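Local structure of PTS system glucose-specific EIIA component (Mycoplasma capricolum, 2GPR) at residues Ala12-Thr17 with Asn45-Pro50; Ser52-Thr57 with Gly66-Ser71. The protein takes a phosphoryl group from phospho-HPr on a histidine and passes it to the EIIB domain during glucose uptake by the sugar phosphotransferase system. All coordinates share one frame; numbering follows the deposited sequence.

Contact 1. Residues Ala12-Thr17 with Asn45-Pro50; sequences APCDGT and NDFHAP
Pro-13 O is gripped twice by one residue of the facing segment, His-48. The backbone His-48 N donates to Pro-13 O at 2.7 Å, and the ring atom His-48 ND1 donates to the same oxygen at 3.2 Å with an N-H...O angle of 152°. The oxygen sits at the ring edge, in the imidazole plane, whereas ND1 lies above the plane of the carbonyl. CG of His-48 stands beside its own backbone N (chi1 -71°), so the ring starts on the side of the main-chain donor; the ring's own rotation then turns ND1 to Pro-13 O. This direction is consistent with a hydrogen on ND1. A third, weaker approach comes from Phe-47 CA, 3.1 Å from Pro-13 O in a CA-H...O contact.

Next along the chain, Cys-14 meets the phenyl group. Its CB stands over the ring centre of Phe-47, 4.3 Å from the centroid and 7° off the normal, a CH-pi contact. The sulfur lies obliquely over the ring, with Cys-14 SG 3.7 Å from Phe-47 CE2. Ile-40 and Pro-42 of strand 36-42 also touch Cys-14, and Leu-77 of strand 74-78 touches Phe-47, placing this pair in the hydrophobic interior. The contact thus joins the turn before strand 16-19 to edge strand 46-48 through a bifurcated carbonyl acceptor and a cysteine sulfur-aromatic contact, within the all-beta fold of the EIIA-Glc family.

Contact 2. Residues Ser52-Thr57 with Gly66-Ser71; sequences SGKLVT and GIQTKS
A classic beta bulge interrupts the antiparallel hairpin of strands 53-57 and 64-68, where Val-56 and Thr-57 both face Gly-66. Thr-57 N donates to Gly-66 O at 3.2 Å, nearly straight at 176° but from above the carbonyl plane. Val-56 N reaches the same oxygen at 2.8 Å, yet its 115° angle makes that bond weak. Gly-66 N returns a bond to Thr-57 O at 2.7 Å, approaching in the carbonyl plane on a lone pair. The register shifts by one residue here, and Leu-55 forms the centre of an inverse gamma turn.

On the other side of the bulge, Leu-55 and Ile-67 form a non-hydrogen-bonded pair and Lys-54 and Gln-68 a hydrogen-bonded pair: Lys-54 N donates to Gln-68 O at 2.7 Å, and Gln-68 N donates back to Lys-54 O. The side chains of Lys-54 and Gln-68 run side by side in the same direction. Val-56 CG2 comes against the Gln-68 chain, 3.5 Å from Gln-68 CB, and also touches the carboxamide. CG of Gln-68 is anti to its backbone N (chi1 170°), and the rest of the chain continues extended past the methyl.

On the face of Leu-55 and Ile-67 the packing is apolar against backbone. Ile-67 CG2 rests 3.5 Å from Gly-53 CA, where a beta-carbon would collide with Ile-67 CG2 and Gln-68 O. Leu-55 CD2 lies 3.6 Å from Gly-66 O. Strand 100-101 continues the sheet beyond 53-57, and Ile-67 also touches its Val-101. Thr-57 is about 7 Å, side chain to side chain, from His-63, a residue important for phospho-donor activity by similarity, so this bulged antiparallel hairpin ends close to the probable phosphotransfer site.

The two contacts come in series along the chain: contact 1 is complete at Pro-50 before contact 2 begins at Ser-52, and their centres are about 17 Å apart. They meet through packing, since Ile-67 CD1 lies 4.2 Å from both Ala-49 CB and Pro-50 CD. Strand 46-48 belongs to a small antiparallel sheet with 106-110 and 91-93, whereas strands 16-19, 53-57 and 64-68 belong to the larger antiparallel sheet. Contact 1 therefore ties one sheet to the approach to the other, and contact 2 lies wholly within the larger one. Both approach His-78, which by analogy with relatives is probably the histidine that carries the phosphoryl group: Phe-47 and Thr-57 each come within about 9 Å, side chain to side chain.

Contact 1. Residues Ala12-Thr17 with Asn45-Pro50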
loop_
_atom_site.group_PDB
_atom_site.type_symbol
_atom_site.label_atom_id
_atom_site.label_comp_id
_atom_site.label_asym_id
_atom_site.label_seq_id
_atom_site.Cartn_x
_atom_site.Cartn_y
_atom_site.Cartn_z
ATOM N N ALA A 12 -1.361 -4.898 -6.978
ATOM C CA ALA A 12 -1.611 -3.495 -7.034
ATOM C C ALA A 12 -3.002 -3.242 -6.432
ATOM O O ALA A 12 -3.956 -3.894 -6.826
ATOM C CB ALA A 12 -1.571 -3.063 -8.470
ATOM N N PRO A 13 -3.109 -2.348 -5.423
ATOM C CA PRO A 13 -4.373 -2.000 -4.730
ATOM C C PRO A 13 -5.323 -1.056 -5.507
ATOM O O PRO A 13 -6.508 -0.913 -5.203
ATOM C CB PRO A 13 -3.951 -1.292 -3.470
ATOM C CG PRO A 13 -2.493 -0.917 -3.637
ATOM C CD PRO A 13 -1.924 -1.852 -4.670
ATOM N N CYS A 14 -4.791 -0.392 -6.524
ATOM C CA CYS A 14 -5.584 0.419 -7.399
ATOM C C CYS A 14 -4.999 0.416 -8.824
ATOM O O CYS A 14 -3.961 -0.222 -9.138
ATOM C CB CYS A 14 -5.754 1.833 -6.898
ATOM S SG CYS A 14 -4.170 2.619 -6.763
ATOM N N ASP A 15 -5.683 1.084 -9.708
ATOM C CA ASP A 15 -5.164 1.139 -11.019
ATOM C C ASP A 15 -4.182 2.295 -11.020
ATOM O O ASP A 15 -4.297 3.170 -10.182
ATOM C CB ASP A 15 -6.308 1.280 -12.071
ATOM C CG ASP A 15 -7.028 -0.023 -12.447
ATOM O OD1 ASP A 15 -6.653 -1.107 -11.771
ATOM O OD2 ASP A 15 -7.859 -0.067 -13.343
ATOM N N GLY A 16 -3.178 2.279 -11.903
ATOM C CA GLY A 16 -2.197 3.376 -11.973
ATOM C C GLY A 16 -0.791 2.907 -12.331
ATOM O O GLY A 16 -0.599 1.817 -12.872
ATOM N N THR A 17 0.195 3.743 -12.004
ATOM C CA THR A 17 1.564 3.426 -12.296
ATOM C C THR A 17 2.370 3.167 -11.053
ATOM O O THR A 17 2.431 3.996 -10.157
ATOM C CB THR A 17 2.209 4.649 -12.946
ATOM O OG1 THR A 17 1.288 5.238 -13.815
ATOM C CG2 THR A 17 3.527 4.307 -13.646
ATOM N N ASN A 45 -10.082 4.887 -7.625
ATOM C CA ASN A 45 -10.333 5.359 -6.292
ATOM C C ASN A 45 -10.239 4.295 -5.252
ATOM O O ASN A 45 -9.791 4.542 -4.107
ATOM C CB ASN A 45 -11.693 6.010 -6.214
ATOM C CG ASN A 45 -11.912 6.836 -7.445
ATOM O OD1 ASN A 45 -12.434 6.290 -8.433
ATOM N ND2 ASN A 45 -11.308 8.046 -7.488
ATOM N N ASP A 46 -10.654 3.117 -5.667
ATOM C CA ASP A 46 -10.625 1.957 -4.818
ATOM C C ASP A 46 -9.213 1.417 -4.528
ATOM O O ASP A 46 -8.390 1.187 -5.403
ATOM C CB ASP A 46 -11.640 0.915 -5.254
ATOM C CG ASP A 46 -12.972 1.572 -5.643
ATOM O OD1 ASP A 46 -13.300 2.586 -4.869
ATOM O OD2 ASP A 46 -13.694 1.183 -6.558
ATOM N N PHE A 47 -8.902 1.309 -3.260
ATOM C CA PHE A 47 -7.658 0.780 -2.874
ATOM C C PHE A 47 -7.979 -0.550 -2.261
ATOM O O PHE A 47 -8.934 -0.634 -1.475
ATOM C CB PHE A 47 -6.921 1.701 -1.918
ATOM C CG PHE A 47 -6.380 2.916 -2.591
ATOM C CD1 PHE A 47 -7.247 3.915 -3.024
ATOM C CD2 PHE A 47 -5.006 3.067 -2.785
ATOM C CE1 PHE A 47 -6.737 5.039 -3.663
ATOM C CE2 PHE A 47 -4.475 4.183 -3.434
ATOM C CZ PHE A 47 -5.363 5.144 -3.913
ATOM N N HIS A 48 -7.248 -1.601 -2.707
ATOM C CA HIS A 48 -7.502 -2.953 -2.283
ATOM C C HIS A 48 -6.327 -3.480 -1.541
ATOM O O HIS A 48 -5.260 -2.976 -1.675
ATOM C CB HIS A 48 -7.767 -3.880 -3.496
ATOM C CG HIS A 48 -9.079 -3.649 -4.181
ATOM N ND1 HIS A 48 -9.238 -2.647 -5.115
ATOM C CD2 HIS A 48 -10.293 -4.240 -4.010
ATOM C CE1 HIS A 48 -10.522 -2.672 -5.507
ATOM N NE2 HIS A 48 -11.179 -3.621 -4.862
ATOM N N ALA A 49 -6.510 -4.541 -0.804
ATOM C CA ALA A 49 -5.425 -5.160 -0.138
ATOM C C ALA A 49 -4.403 -5.792 -1.130
ATOM O O ALA A 49 -4.732 -6.579 -2.030
ATOM C CB ALA A 49 -5.979 -6.190 0.839
ATOM N N PRO A 50 -3.139 -5.497 -0.899
ATOM C CA PRO A 50 -2.009 -6.001 -1.687
ATOM C C PRO A 50 -1.633 -7.434 -1.384
ATOM O O PRO A 50 -0.994 -8.088 -2.174
ATOM C CB PRO A 50 -0.834 -5.119 -1.297
ATOM C CG PRO A 50 -1.345 -4.039 -0.308
ATOM C CD PRO A 50 -2.836 -4.233 -0.162
#

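Contact 2. Residues Ser52-Thr57 with Gly66-Ser71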
loop_
_atom_site.group_PDB
_atom_site.type_symbol
_atom_site.label_atom_id
_atom_site.label_comp_id
_atom_site.label_asym_id
_atom_site.label_seq_id
_atom_site.Cartn_x
_atom_site.Cartn_y
_atom_site.Cartn_z
ATOM N N SER A 52 -2.715 -10.838 1.774
ATOM C CA SER A 52 -3.629 -11.296 2.767
ATOM C C SER A 52 -2.959 -11.262 4.122
ATOM O O SER A 52 -1.774 -11.553 4.253
ATOM C CB SER A 52 -4.142 -12.645 2.417
ATOM O OG SER A 52 -4.570 -12.564 1.078
ATOM N N GLY A 53 -3.704 -10.841 5.133
ATOM C CA GLY A 53 -3.153 -10.755 6.486
ATOM C C GLY A 53 -4.127 -10.067 7.393
ATOM O O GLY A 53 -5.314 -10.008 7.068
ATOM N N LYS A 54 -3.629 -9.545 8.501
ATOM C CA LYS A 54 -4.436 -8.837 9.479
ATOM C C LYS A 54 -4.226 -7.347 9.431
ATOM O O LYS A 54 -3.083 -6.840 9.429
ATOM C CB LYS A 54 -4.068 -9.283 10.856
ATOM C CG LYS A 54 -5.288 -9.526 11.696
ATOM C CD LYS A 54 -5.048 -9.174 13.136
ATOM C CE LYS A 54 -3.853 -9.880 13.722
ATOM N NZ LYS A 54 -3.848 -9.692 15.179
ATOM N N LEU A 55 -5.333 -6.630 9.408
ATOM C CA LEU A 55 -5.267 -5.180 9.415
ATOM C C LEU A 55 -4.822 -4.796 10.827
ATOM O O LEU A 55 -5.633 -4.464 11.710
ATOM C CB LEU A 55 -6.665 -4.587 9.158
ATOM C CG LEU A 55 -6.772 -3.468 8.128
ATOM C CD1 LEU A 55 -8.215 -2.971 8.053
ATOM C CD2 LEU A 55 -5.905 -2.295 8.493
ATOM N N VAL A 56 -3.539 -4.952 11.069
ATOM C CA VAL A 56 -2.970 -4.665 12.372
ATOM C C VAL A 56 -2.921 -3.202 12.598
ATOM O O VAL A 56 -2.979 -2.791 13.720
ATOM C CB VAL A 56 -1.569 -5.237 12.528
ATOM C CG1 VAL A 56 -0.979 -4.789 13.863
ATOM C CG2 VAL A 56 -1.619 -6.771 12.426
ATOM N N THR A 57 -2.782 -2.430 11.501
ATOM C CA THR A 57 -2.739 -0.958 11.551
ATOM C C THR A 57 -3.887 -0.314 10.834
ATOM O O THR A 57 -3.921 -0.317 9.636
ATOM C CB THR A 57 -1.540 -0.354 10.833
ATOM O OG1 THR A 57 -0.307 -0.652 11.470
ATOM C CG2 THR A 57 -1.774 1.141 10.761
ATOM N N GLY A 66 -2.361 -1.056 7.564
ATOM C CA GLY A 66 -1.280 -1.966 7.892
ATOM C C GLY A 66 -1.724 -3.433 7.914
ATOM O O GLY A 66 -2.667 -3.845 8.609
ATOM N N ILE A 67 -1.032 -4.245 7.122
ATOM C CA ILE A 67 -1.401 -5.636 6.999
ATOM C C ILE A 67 -0.247 -6.477 7.383
ATOM O O ILE A 67 0.893 -6.235 6.992
ATOM C CB ILE A 67 -1.967 -6.006 5.597
ATOM C CG1 ILE A 67 -3.321 -5.301 5.330
ATOM C CG2 ILE A 67 -2.157 -7.525 5.496
ATOM C CD1 ILE A 67 -3.543 -4.801 3.914
ATOM N N GLN A 68 -0.533 -7.427 8.209
ATOM C CA GLN A 68 0.486 -8.315 8.667
ATOM C C GLN A 68 0.109 -9.708 8.204
ATOM O O GLN A 68 -0.985 -10.176 8.471
ATOM C CB GLN A 68 0.689 -8.138 10.217
ATOM C CG GLN A 68 1.568 -9.159 10.981
ATOM C CD GLN A 68 1.104 -9.339 12.438
ATOM O OE1 GLN A 68 0.201 -10.170 12.743
ATOM N NE2 GLN A 68 1.660 -8.514 13.338
ATOM N N THR A 69 0.974 -10.290 7.375
ATOM C CA THR A 69 0.784 -11.637 6.865
ATOM C C THR A 69 1.113 -12.651 7.944
ATOM O O THR A 69 1.701 -12.332 8.987
ATOM C CB THR A 69 1.692 -11.916 5.659
ATOM O OG1 THR A 69 3.043 -11.949 6.080
ATOM C CG2 THR A 69 1.523 -10.828 4.614
ATOM N N LYS A 70 0.774 -13.889 7.672
ATOM C CA LYS A 70 1.054 -14.918 8.635
ATOM C C LYS A 70 2.554 -14.995 8.990
ATOM O O LYS A 70 2.924 -15.388 10.104
ATOM C CB LYS A 70 0.439 -16.255 8.237
ATOM C CG LYS A 70 1.130 -16.903 7.047
ATOM C CD LYS A 70 0.331 -18.019 6.360
ATOM C CE LYS A 70 -0.930 -17.544 5.638
ATOM N NZ LYS A 70 -0.744 -16.313 4.852
ATOM N N SER A 71 3.404 -14.552 8.043
ATOM C CA SER A 71 4.856 -14.533 8.150
ATOM C C SER A 71 5.394 -13.385 8.985
ATOM O O SER A 71 6.606 -13.207 9.187
ATOM C CB SER A 71 5.419 -14.461 6.784
ATOM O OG SER A 71 4.342 -14.237 5.909
#